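Local structure of fimbrium subunit Fim1C (Bacteroides vulgatus, 4QB7) at residues N290-T295 and T304-N309; K187-G192 and S249-D254. The protein is probably a component of the tip of the fimbrium, a surface filament that mediates cell adhesion and biofilm formation. All coordinates share one frame; numbering follows the deposited sequence.

In the fold
Following the chain from the N terminus, one meets strand 186-196 as the first of the strands concerned. After 56 intervening residues, which include strands 203-209, 214-217, 223-224 and 229-230, the segment 249-254 comes back alongside it and contact 2 closes a long loop. The chain then runs through strand 259-270, part of another sheet, before strands 286-296 and 301-313 form a hairpin; contact 1 closes it, with eight residues between its segments, most of them still strand. The two closures follow one another, neither nesting nor crossing. They lie side by side in one antiparallel sheet, because strand 186-196 lies between 250-251 and 286-296: Asp292 N and Val294 N bond to Phe189 O and Lys187 O.

Contact 1: residues N290-T295 and T304-N309; sequences NYDIVT and TSTITN. With SO4 (sulfate ion), chain J; SO4 (sulfate ion), chain K.
The beta hairpin of strands 286-296 and 301-313 is zipped together here by two hydrogen-bonded antiparallel pairs, Tyr291 with Ile307 and Ile293 with Ser305. Each pair exchanges two backbone bonds, among them Tyr291 N to Ile307 O at 2.8 Å. On the face carrying these residues Ile307 lies alongside Tyr291, pointing the same way, and sets its CB over one face of the ring in a CH-pi contact, 4.2 Å from the ring centroid and toward the rim. Ile307 CD1 reaches Tyr291 CE2 at 3.8 Å, with Ile293 CD1 packed on the same methyl. A sulfate ion, probably from the crystallisation liquor, lies at the edge of the ring and takes a 2.7 Å hydrogen bond from Tyr291 OH. On the other face Thr306 OG1 donates to Asp292 OD1 at 2.9 Å, coming from above the carboxylate plane, while Tyr245 OH bonds to OD2; two hydroxyls thus pin this buried carboxylate. With CG anti to its own carbonyl carbon (chi1 -65°), Asn290 sets CG against Thr308 CB. Its OD1 accepts a nearly straight bond (173°) from Asn309 N at 2.8 Å, just where the chain turns a corner, and ND2 donates to O3 and, weakly, O2 of a second sulfate, also bonded to Thr191 OG1. Such regular antiparallel pairing is typical of a beta hairpin, consistent with the mainly beta fold of the transthyretin-clan fimbrillin-like family.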
ATOM      1  N   ASN A 290      -8.033  -5.633  21.710  1.00 39.58           N
ATOM      2  CA  ASN A 290      -8.047  -5.423  23.169  1.00 38.12           C
ATOM      3  C   ASN A 290      -8.893  -4.204  23.468  1.00 40.33           C
ATOM      4  O   ASN A 290      -8.702  -3.172  22.837  1.00 41.73           O
ATOM      5  CB  ASN A 290      -6.628  -5.213  23.700  1.00 34.63           C
ATOM      6  CG  ASN A 290      -5.694  -6.375  23.574  1.00 46.11           C
ATOM      7  OD1 ASN A 290      -5.976  -7.389  22.935  1.00 44.79           O
ATOM      8  ND2 ASN A 290      -4.552  -6.265  24.230  1.00 36.63           N
ATOM      9  N   TYR A 291      -9.837  -4.304  24.371  1.00 35.56           N
ATOM     10  CA  TYR A 291     -10.710  -3.172  24.691  1.00 34.89           C
ATOM     11  C   TYR A 291     -11.225  -3.278  26.117  1.00 40.37           C
ATOM     12  O   TYR A 291     -11.269  -4.369  26.693  1.00 38.87           O
ATOM     13  CB  TYR A 291     -11.881  -3.012  23.684  1.00 35.78           C
ATOM     14  CG  TYR A 291     -12.779  -4.216  23.545  1.00 37.08           C
ATOM     15  CD1 TYR A 291     -12.413  -5.292  22.741  1.00 39.23           C
ATOM     16  CD2 TYR A 291     -14.017  -4.268  24.184  1.00 37.76           C
ATOM     17  CE1 TYR A 291     -13.248  -6.399  22.588  1.00 42.63           C
ATOM     18  CE2 TYR A 291     -14.855  -5.377  24.051  1.00 38.52           C
ATOM     19  CZ  TYR A 291     -14.466  -6.440  23.248  1.00 47.88           C
ATOM     20  OH  TYR A 291     -15.271  -7.536  23.084  1.00 50.60           O
ATOM     21  N   ASP A 292     -11.558  -2.112  26.694  1.00 38.65           N
ATOM     22  CA  ASP A 292     -12.059  -1.939  28.060  1.00 37.13           C
ATOM     23  C   ASP A 292     -13.432  -1.334  28.039  1.00 40.14           C
ATOM     24  O   ASP A 292     -13.650  -0.361  27.319  1.00 40.06           O
ATOM     25  CB  ASP A 292     -11.092  -1.025  28.841  1.00 38.39           C
ATOM     26  CG  ASP A 292      -9.682  -1.579  28.994  1.00 47.43           C
ATOM     27  OD1 ASP A 292      -9.527  -2.821  29.004  1.00 47.61           O
ATOM     28  OD2 ASP A 292      -8.735  -0.768  29.148  1.00 51.90           O
ATOM     29  N   ILE A 293     -14.375  -1.923  28.788  1.00 37.76           N
ATOM     30  CA  ILE A 293     -15.746  -1.411  28.945  1.00 37.57           C
ATOM     31  C   ILE A 293     -15.791  -0.816  30.335  1.00 42.92           C
ATOM     32  O   ILE A 293     -15.684  -1.543  31.321  1.00 44.66           O
ATOM     33  CB  ILE A 293     -16.850  -2.458  28.671  1.00 40.80           C
ATOM     34  CG1 ILE A 293     -16.597  -3.175  27.310  1.00 41.16           C
ATOM     35  CG2 ILE A 293     -18.263  -1.789  28.725  1.00 39.60           C
ATOM     36  CD1 ILE A 293     -17.401  -4.416  27.136  1.00 50.91           C
ATOM     37  N   VAL A 294     -15.811   0.517  30.406  1.00 38.63           N
ATOM     38  CA  VAL A 294     -15.694   1.270  31.659  1.00 37.59           C
ATOM     39  C   VAL A 294     -17.026   1.825  32.077  1.00 43.17           C
ATOM     40  O   VAL A 294     -17.602   2.613  31.341  1.00 44.27           O
ATOM     41  CB  VAL A 294     -14.644   2.409  31.482  1.00 39.57           C
ATOM     42  CG1 VAL A 294     -14.486   3.237  32.754  1.00 39.34           C
ATOM     43  CG2 VAL A 294     -13.310   1.848  31.027  1.00 38.14           C
ATOM     44  N   THR A 295     -17.502   1.422  33.258  1.00 40.91           N
ATOM     45  CA  THR A 295     -18.754   1.887  33.861  1.00 40.90           C
ATOM     46  C   THR A 295     -18.434   2.764  35.083  1.00 44.10           C
ATOM     47  O   THR A 295     -17.648   2.364  35.938  1.00 42.68           O
ATOM     48  CB  THR A 295     -19.684   0.713  34.216  1.00 49.42           C
ATOM     49  OG1 THR A 295     -19.885  -0.119  33.073  1.00 51.00           O
ATOM     50  CG2 THR A 295     -21.028   1.169  34.749  1.00 46.15           C
ATOM     51  N   THR A 304     -14.047  -1.641  35.373  1.00 44.80           N
ATOM     52  CA  THR A 304     -13.543  -1.866  34.028  1.00 44.77           C
ATOM     53  C   THR A 304     -13.597  -3.344  33.696  1.00 49.40           C
ATOM     54  O   THR A 304     -13.106  -4.169  34.449  1.00 50.60           O
ATOM     55  CB  THR A 304     -12.136  -1.280  33.886  1.00 44.32           C
ATOM     56  OG1 THR A 304     -12.233   0.136  34.035  1.00 49.36           O
ATOM     57  CG2 THR A 304     -11.502  -1.576  32.547  1.00 35.57           C
ATOM     58  N   SER A 305     -14.192  -3.659  32.556  1.00 44.91           N
ATOM     59  CA  SER A 305     -14.249  -5.002  32.019  1.00 43.94           C
ATOM     60  C   SER A 305     -13.227  -5.053  30.886  1.00 44.90           C
ATOM     61  O   SER A 305     -13.444  -4.433  29.850  1.00 45.40           O
ATOM     62  CB  SER A 305     -15.662  -5.325  31.546  1.00 48.25           C
ATOM     63  OG  SER A 305     -15.801  -6.730  31.440  1.00 62.33           O
ATOM     64  N   THR A 306     -12.083  -5.716  31.108  1.00 39.04           N
ATOM     65  CA  THR A 306     -10.981  -5.789  30.143  1.00 38.33           C
ATOM     66  C   THR A 306     -11.050  -7.088  29.319  1.00 43.19           C
ATOM     67  O   THR A 306     -10.982  -8.173  29.881  1.00 42.12           O
ATOM     68  CB  THR A 306      -9.624  -5.662  30.884  1.00 40.88           C
ATOM     69  OG1 THR A 306      -9.463  -4.356  31.467  1.00 36.42           O
ATOM     70  CG2 THR A 306      -8.439  -6.012  30.009  1.00 34.89           C
ATOM     71  N   ILE A 307     -11.160  -6.959  27.983  1.00 41.43           N
ATOM     72  CA  ILE A 307     -11.135  -8.072  27.030  1.00 41.87           C
ATOM     73  C   ILE A 307      -9.899  -7.884  26.174  1.00 44.98           C
ATOM     74  O   ILE A 307      -9.781  -6.829  25.564  1.00 45.26           O
ATOM     75  CB  ILE A 307     -12.433  -8.219  26.164  1.00 44.83           C
ATOM     76  CG1 ILE A 307     -13.677  -8.559  27.013  1.00 44.67           C
ATOM     77  CG2 ILE A 307     -12.257  -9.252  25.072  1.00 44.68           C
ATOM     78  CD1 ILE A 307     -14.544  -7.401  27.195  1.00 54.37           C
ATOM     79  N   THR A 308      -8.958  -8.866  26.177  1.00 40.62           N
ATOM     80  CA  THR A 308      -7.749  -8.820  25.358  1.00 41.49           C
ATOM     81  C   THR A 308      -7.631 -10.070  24.481  1.00 47.16           C
ATOM     82  O   THR A 308      -8.166 -11.105  24.837  1.00 48.97           O
ATOM     83  CB  THR A 308      -6.452  -8.616  26.183  1.00 47.74           C
ATOM     84  OG1 THR A 308      -6.085  -9.804  26.897  1.00 41.72           O
ATOM     85  CG2 THR A 308      -6.499  -7.389  27.063  1.00 48.33           C
ATOM     86  N   ASN A 309      -6.901  -9.966  23.351  1.00 43.28           N
ATOM     87  CA  ASN A 309      -6.606 -11.039  22.399  1.00 43.65           C
ATOM     88  C   ASN A 309      -7.900 -11.650  21.830  1.00 46.71           C
ATOM     89  O   ASN A 309      -7.937 -12.838  21.519  1.00 48.38           O
ATOM     90  CB  ASN A 309      -5.675 -12.116  23.030  1.00 48.72           C
ATOM     91  CG  ASN A 309      -4.849 -12.938  22.042  1.00 85.28           C
ATOM     92  OD1 ASN A 309      -4.303 -12.426  21.042  1.00 85.06           O
ATOM     93  ND2 ASN A 309      -4.682 -14.234  22.337  1.00 76.51           N
TER
HETATM   94  S   SO4 J 409     -18.669  -7.850  24.540  0.60100.42           S
HETATM   95  O1  SO4 J 409     -19.589  -6.742  24.794  0.60 99.75           O
HETATM   96  O2  SO4 J 409     -19.032  -8.958  25.429  0.60101.72           O
HETATM   97  O3  SO4 J 409     -18.734  -8.262  23.128  0.60 99.41           O
HETATM   98  O4  SO4 J 409     -17.308  -7.446  24.833  0.60 99.89           O
HETATM   99  S   SO4 K 410      -3.632  -3.470  26.108  0.50 47.95           S
HETATM  100  O1  SO4 K 410      -4.807  -3.019  26.763  0.50 51.59           O
HETATM  101  O2  SO4 K 410      -3.264  -4.735  26.705  0.50 47.83           O
HETATM  102  O3  SO4 K 410      -3.962  -3.672  24.730  0.50 48.91           O
HETATM  103  O4  SO4 K 410      -2.548  -2.455  26.250  0.50 48.97           O

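Contact 2: residues K187-G192 and S249-D254; sequences KIFVTG and SINVSD. With SO4 (sulfate ion), chain K.
Ser253 OG accepts a hydrogen bond from Ile188 N at 3.0 Å (158°) across the contact and lies very close to Asn251 OD1 of its own segment, to which it probably donates. That oxygen also accepts Ser253 N at 3.0 Å, which makes an Asx turn. A water accepts from Lys187 NZ at 2.8 Å and from Asn251 ND2, bridging the segments. An alanine in place of Asn251 would probably leave Ser253 N and OG without their common acceptor, freeing the hydroxyl to turn away from Ile188 N. The non-hydrogen-bonded pair Phe189 and Asn251 brings ring atom CE1 within 3.8 Å of Asn251 CB, ring and amide planes 50° apart; Asn251 CG, anti to the backbone N (chi1 -174°), also lies against CE1. The same ring stacks with Tyr245. Next along, Val190 and Ile250 form a hydrogen-bonded pair, and Val252 N bonds to Ile188 O at 2.9 Å. Val252 CG2 touches both Ile188 CG2, at 3.7 Å, and Val190 CG2, the two valines crossing at about a right angle. This apolar patch packs on other strands: Val190 and Ile250 meet Leu261 of strand 259-270 and Val252 meets Val176 of strand 159-178. Strand 186-196 pairs with 250-251 along one edge and with 286-296 along the other, and the face carrying Val190 packs on strands of the larger mixed sheet.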
ATOM      1  N   LYS A 187     -18.455   3.574  28.797  1.00 38.44           N
ATOM      2  CA  LYS A 187     -17.654   3.917  27.621  1.00 38.59           C
ATOM      3  C   LYS A 187     -16.812   2.709  27.203  1.00 42.38           C
ATOM      4  O   LYS A 187     -16.585   1.811  28.016  1.00 41.09           O
ATOM      5  CB  LYS A 187     -16.796   5.178  27.888  1.00 41.90           C
ATOM      6  CG  LYS A 187     -17.680   6.417  28.176  1.00 43.73           C
ATOM      7  CD  LYS A 187     -16.970   7.715  28.279  1.00 46.54           C
ATOM      8  CE  LYS A 187     -17.922   8.846  28.593  1.00 56.21           C
ATOM      9  NZ  LYS A 187     -18.887   9.108  27.485  1.00 73.29           N
ATOM     10  N   ILE A 188     -16.448   2.629  25.921  1.00 40.64           N
ATOM     11  CA  ILE A 188     -15.593   1.554  25.402  1.00 40.79           C
ATOM     12  C   ILE A 188     -14.321   2.209  24.898  1.00 43.05           C
ATOM     13  O   ILE A 188     -14.388   3.179  24.127  1.00 41.68           O
ATOM     14  CB  ILE A 188     -16.223   0.643  24.296  1.00 44.22           C
ATOM     15  CG1 ILE A 188     -17.498  -0.007  24.744  1.00 45.01           C
ATOM     16  CG2 ILE A 188     -15.218  -0.450  23.810  1.00 44.13           C
ATOM     17  CD1 ILE A 188     -18.149  -0.772  23.627  1.00 52.10           C
ATOM     18  N   PHE A 189     -13.171   1.651  25.299  1.00 39.11           N
ATOM     19  CA  PHE A 189     -11.847   2.129  24.889  1.00 37.59           C
ATOM     20  C   PHE A 189     -11.036   1.012  24.244  1.00 40.69           C
ATOM     21  O   PHE A 189     -10.915  -0.069  24.827  1.00 40.06           O
ATOM     22  CB  PHE A 189     -11.092   2.700  26.093  1.00 38.52           C
ATOM     23  CG  PHE A 189     -11.780   3.862  26.763  1.00 39.56           C
ATOM     24  CD1 PHE A 189     -11.628   5.158  26.275  1.00 41.77           C
ATOM     25  CD2 PHE A 189     -12.568   3.667  27.892  1.00 40.48           C
ATOM     26  CE1 PHE A 189     -12.267   6.234  26.901  1.00 42.16           C
ATOM     27  CE2 PHE A 189     -13.187   4.746  28.529  1.00 42.55           C
ATOM     28  CZ  PHE A 189     -13.013   6.022  28.044  1.00 40.69           C
ATOM     29  N   VAL A 190     -10.495   1.254  23.043  1.00 36.77           N
ATOM     30  CA  VAL A 190      -9.650   0.253  22.384  1.00 36.09           C
ATOM     31  C   VAL A 190      -8.201   0.569  22.787  1.00 43.99           C
ATOM     32  O   VAL A 190      -7.782   1.737  22.742  1.00 43.90           O
ATOM     33  CB  VAL A 190      -9.883   0.181  20.860  1.00 37.48           C
ATOM     34  CG1 VAL A 190      -8.807  -0.662  20.166  1.00 36.74           C
ATOM     35  CG2 VAL A 190     -11.279  -0.361  20.562  1.00 35.90           C
ATOM     36  N   THR A 191      -7.463  -0.460  23.254  1.00 40.84           N
ATOM     37  CA  THR A 191      -6.107  -0.284  23.786  1.00 39.80           C
ATOM     38  C   THR A 191      -5.045  -1.055  22.992  1.00 45.25           C
ATOM     39  O   THR A 191      -3.848  -0.819  23.167  1.00 48.27           O
ATOM     40  CB  THR A 191      -6.101  -0.752  25.251  1.00 42.32           C
ATOM     41  OG1 THR A 191      -6.559  -2.105  25.289  1.00 38.03           O
ATOM     42  CG2 THR A 191      -7.025   0.085  26.147  1.00 41.06           C
ATOM     43  N   GLY A 192      -5.469  -1.991  22.160  1.00 39.33           N
ATOM     44  CA  GLY A 192      -4.529  -2.810  21.406  1.00 38.65           C
ATOM     45  C   GLY A 192      -5.149  -3.444  20.184  1.00 41.49           C
ATOM     46  O   GLY A 192      -6.366  -3.629  20.123  1.00 41.14           O
ATOM     47  N   SER A 249      -5.532   5.135  25.172  1.00 45.53           N
ATOM     48  CA  SER A 249      -6.559   4.441  24.389  1.00 43.51           C
ATOM     49  C   SER A 249      -7.290   5.340  23.376  1.00 44.43           C
ATOM     50  O   SER A 249      -6.971   6.511  23.253  1.00 45.41           O
ATOM     51  CB  SER A 249      -7.597   3.889  25.357  1.00 45.52           C
ATOM     52  OG  SER A 249      -8.281   4.966  25.982  1.00 51.12           O
ATOM     53  N   ILE A 250      -8.266   4.757  22.644  1.00 38.70           N
ATOM     54  CA  ILE A 250      -9.177   5.420  21.712  1.00 37.40           C
ATOM     55  C   ILE A 250     -10.608   5.162  22.204  1.00 41.91           C
ATOM     56  O   ILE A 250     -11.021   4.008  22.321  1.00 41.24           O
ATOM     57  CB  ILE A 250      -8.997   5.011  20.215  1.00 39.87           C
ATOM     58  CG1 ILE A 250      -7.583   5.350  19.691  1.00 40.75           C
ATOM     59  CG2 ILE A 250     -10.045   5.697  19.326  1.00 39.19           C
ATOM     60  CD1 ILE A 250      -6.943   4.270  19.023  1.00 44.57           C
ATOM     61  N   ASN A 251     -11.350   6.243  22.504  1.00 39.49           N
ATOM     62  CA  ASN A 251     -12.751   6.162  22.883  1.00 40.17           C
ATOM     63  C   ASN A 251     -13.588   5.827  21.658  1.00 44.85           C
ATOM     64  O   ASN A 251     -13.731   6.669  20.773  1.00 47.22           O
ATOM     65  CB  ASN A 251     -13.208   7.476  23.479  1.00 40.71           C
ATOM     66  CG  ASN A 251     -14.593   7.463  24.023  1.00 53.10           C
ATOM     67  OD1 ASN A 251     -15.387   6.574  23.771  1.00 51.32           O
ATOM     68  ND2 ASN A 251     -14.893   8.432  24.835  1.00 49.68           N
ATOM     69  N   VAL A 252     -14.188   4.632  21.634  1.00 39.35           N
ATOM     70  CA  VAL A 252     -15.012   4.172  20.516  1.00 38.05           C
ATOM     71  C   VAL A 252     -16.507   4.017  20.921  1.00 42.62           C
ATOM     72  O   VAL A 252     -17.217   3.260  20.273  1.00 42.98           O
ATOM     73  CB  VAL A 252     -14.437   2.853  19.914  1.00 39.76           C
ATOM     74  CG1 VAL A 252     -13.046   3.061  19.353  1.00 38.60           C
ATOM     75  CG2 VAL A 252     -14.449   1.715  20.919  1.00 38.86           C
ATOM     76  N   SER A 253     -16.995   4.787  21.919  1.00 40.17           N
ATOM     77  CA  SER A 253     -18.353   4.684  22.505  1.00 40.52           C
ATOM     78  C   SER A 253     -19.539   5.133  21.619  1.00 48.89           C
ATOM     79  O   SER A 253     -20.676   4.779  21.946  1.00 51.24           O
ATOM     80  CB  SER A 253     -18.422   5.457  23.810  1.00 42.30           C
ATOM     81  OG  SER A 253     -17.297   5.161  24.620  1.00 48.13           O
ATOM     82  N   ASP A 254     -19.303   5.888  20.530  1.00 45.76           N
ATOM     83  CA  ASP A 254     -20.364   6.381  19.644  1.00 46.24           C
ATOM     84  C   ASP A 254     -21.000   5.237  18.841  1.00 50.04           C
ATOM     85  O   ASP A 254     -20.336   4.611  18.023  1.00 50.82           O
ATOM     86  CB  ASP A 254     -19.795   7.452  18.693  1.00 48.30           C
ATOM     87  CG  ASP A 254     -20.808   8.356  18.006  1.00 58.15           C
ATOM     88  OD1 ASP A 254     -22.013   7.968  17.922  1.00 56.15           O
ATOM     89  OD2 ASP A 254     -20.401   9.438  17.528  1.00 69.56           O
TER
HETATM   90  S   SO4 K 410      -3.632  -3.470  26.108  0.50 47.95           S
HETATM   91  O1  SO4 K 410      -4.807  -3.019  26.763  0.50 51.59           O
HETATM   92  O2  SO4 K 410      -3.264  -4.735  26.705  0.50 47.83           O
HETATM   93  O3  SO4 K 410      -3.962  -3.672  24.730  0.50 48.91           O
HETATM   94  O4  SO4 K 410      -2.548  -2.455  26.250  0.50 48.97           O
HETATM   95  O   HOH W   1     -17.872   9.470  24.881  1.00 47.59           O